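Long-range contact in PKS (Streptomyces albus, PDB 4OQJ), which probably acts as a ketosynthase that condenses acyl units carried on acyl carrier proteins during assembly of the antibiotic oxazolomycin: residues R545-L550 against T614-A619. Residues are numbered along the deposited sequence; the frame is centred on the assembly and turned at random.
Sequences RPVVEL and TAPVVA
Val-548 and Val-617 form one parallel bridge and Glu-549 and Val-618 the next, with alpha carbons 5.0 and 4.8 Å apart. Val-548 bonds the other strand through both its peptide groups: its N gives a hydrogen bond to Pro-616 O (2.8 Å), and its O receives one from Val-618 N that is nearly straight (173° at the hydrogen). Val-618 O accepts a hydrogen bond from Leu-550 N (2.7 Å). Val-617 CA also approaches Val-548 O at 3.4 Å as a CH···O contact.

On the Val-548 and Val-617 face the closest side-chain approach is CG2 to CG2, at 3.5 Å. Val-548 CG2 lies between its own N and carbonyl carbon, where it also meets Pro-616 O. Leu-671 of helix 660-673 touches Val-548, and Ala-605 of helix 594-610 touches Val-617. On the opposite face, which carries Val-618, Val-547 CG2 meets Val-618 CG2 at 3.8 Å, while Val-547 CG1 packs on Pro-616 CG, the two side chains crossing at about a right angle.

Strand 547-549 also bonds through its backbone to strand 648-650, making it the centre of a three-stranded parallel sheet, separate from the large mixed sheet; the contact's centre lies about 38 Å from the chain's. A beta-alpha-beta crossover through several helices, the last 594-610, joins the two strands as structural packing.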
loop_
_atom_site.group_PDB
_atom_site.type_symbol
_atom_site.label_atom_id
_atom_site.label_comp_id
_atom_site.label_asym_id
_atom_site.label_seq_id
_atom_site.Cartn_x
_atom_site.Cartn_y
_atom_site.Cartn_z
ATOM N N ARG A 545 -15.882 19.314 -39.950
ATOM C CA ARG A 545 -14.444 19.123 -40.108
ATOM C C ARG A 545 -14.000 19.879 -41.361
ATOM O O ARG A 545 -14.617 19.737 -42.418
ATOM C CB ARG A 545 -14.093 17.638 -40.213
ATOM N N PRO A 546 -12.938 20.694 -41.253
ATOM C CA PRO A 546 -12.641 21.600 -42.361
ATOM C C PRO A 546 -11.617 21.031 -43.333
ATOM O O PRO A 546 -10.966 20.025 -43.039
ATOM C CB PRO A 546 -12.081 22.826 -41.644
ATOM C CG PRO A 546 -11.426 22.256 -40.390
ATOM C CD PRO A 546 -11.925 20.831 -40.194
ATOM N N VAL A 547 -11.498 21.672 -44.486
ATOM C CA VAL A 547 -10.463 21.344 -45.454
ATOM C C VAL A 547 -9.567 22.567 -45.585
ATOM O O VAL A 547 -10.009 23.678 -45.289
ATOM C CB VAL A 547 -11.057 20.943 -46.831
ATOM C CG1 VAL A 547 -12.024 19.787 -46.669
ATOM C CG2 VAL A 547 -11.764 22.116 -47.502
ATOM N N VAL A 548 -8.311 22.370 -45.990
ATOM C CA VAL A 548 -7.463 23.502 -46.335
ATOM C C VAL A 548 -7.489 23.656 -47.839
ATOM O O VAL A 548 -7.408 22.675 -48.573
ATOM C CB VAL A 548 -6.006 23.355 -45.830
ATOM C CG1 VAL A 548 -5.973 23.315 -44.298
ATOM C CG2 VAL A 548 -5.326 22.139 -46.410
ATOM N N GLU A 549 -7.628 24.898 -48.286
ATOM C CA GLU A 549 -7.768 25.191 -49.703
ATOM C C GLU A 549 -6.518 25.835 -50.248
ATOM O O GLU A 549 -6.065 26.866 -49.752
ATOM C CB GLU A 549 -8.962 26.103 -49.946
ATOM C CG GLU A 549 -10.269 25.501 -49.487
ATOM C CD GLU A 549 -11.457 26.006 -50.277
ATOM O OE1 GLU A 549 -11.298 26.985 -51.042
ATOM O OE2 GLU A 549 -12.551 25.418 -50.138
ATOM N N LEU A 550 -5.956 25.205 -51.266
ATOM C CA LEU A 550 -4.827 25.771 -51.976
ATOM C C LEU A 550 -5.381 26.549 -53.153
ATOM O O LEU A 550 -5.851 25.966 -54.136
ATOM C CB LEU A 550 -3.861 24.678 -52.429
ATOM C CG LEU A 550 -2.559 25.173 -53.057
ATOM C CD1 LEU A 550 -1.441 24.210 -52.729
ATOM C CD2 LEU A 550 -2.717 25.315 -54.564
ATOM N N THR A 614 -4.875 16.321 -40.310
ATOM C CA THR A 614 -5.406 15.329 -41.235
ATOM C C THR A 614 -6.495 15.958 -42.107
ATOM O O THR A 614 -7.224 15.255 -42.806
ATOM C CB THR A 614 -5.942 14.083 -40.481
ATOM O OG1 THR A 614 -6.897 14.466 -39.482
ATOM C CG2 THR A 614 -4.793 13.348 -39.809
ATOM N N ALA A 615 -6.576 17.288 -42.077
ATOM C CA ALA A 615 -7.475 18.039 -42.954
ATOM C C ALA A 615 -7.115 17.833 -44.428
ATOM O O ALA A 615 -5.963 18.011 -44.807
ATOM C CB ALA A 615 -7.422 19.508 -42.618
ATOM N N PRO A 616 -8.099 17.473 -45.268
ATOM C CA PRO A 616 -7.807 17.364 -46.703
ATOM C C PRO A 616 -7.328 18.670 -47.321
ATOM O O PRO A 616 -7.783 19.754 -46.940
ATOM C CB PRO A 616 -9.155 16.954 -47.315
ATOM C CG PRO A 616 -9.925 16.364 -46.204
ATOM C CD PRO A 616 -9.477 17.056 -44.949
ATOM N N VAL A 617 -6.398 18.545 -48.261
ATOM C CA VAL A 617 -5.968 19.653 -49.087
ATOM C C VAL A 617 -6.806 19.645 -50.352
ATOM O O VAL A 617 -6.820 18.653 -51.080
ATOM C CB VAL A 617 -4.468 19.561 -49.446
ATOM C CG1 VAL A 617 -4.062 20.684 -50.394
ATOM C CG2 VAL A 617 -3.612 19.599 -48.184
ATOM N N VAL A 618 -7.507 20.749 -50.601
ATOM C CA VAL A 618 -8.252 20.942 -51.847
ATOM C C VAL A 618 -7.516 21.915 -52.772
ATOM O O VAL A 618 -7.241 23.066 -52.409
ATOM C CB VAL A 618 -9.677 21.468 -51.575
ATOM C CG1 VAL A 618 -10.454 21.663 -52.884
ATOM C CG2 VAL A 618 -10.421 20.512 -50.670
ATOM N N ALA A 619 -7.187 21.434 -53.964
ATOM C CA ALA A 619 -6.615 22.263 -55.020
ATOM C C ALA A 619 -7.539 22.212 -56.238
ATOM O O ALA A 619 -7.381 21.355 -57.111
ATOM C CB ALA A 619 -5.211 21.788 -55.389
#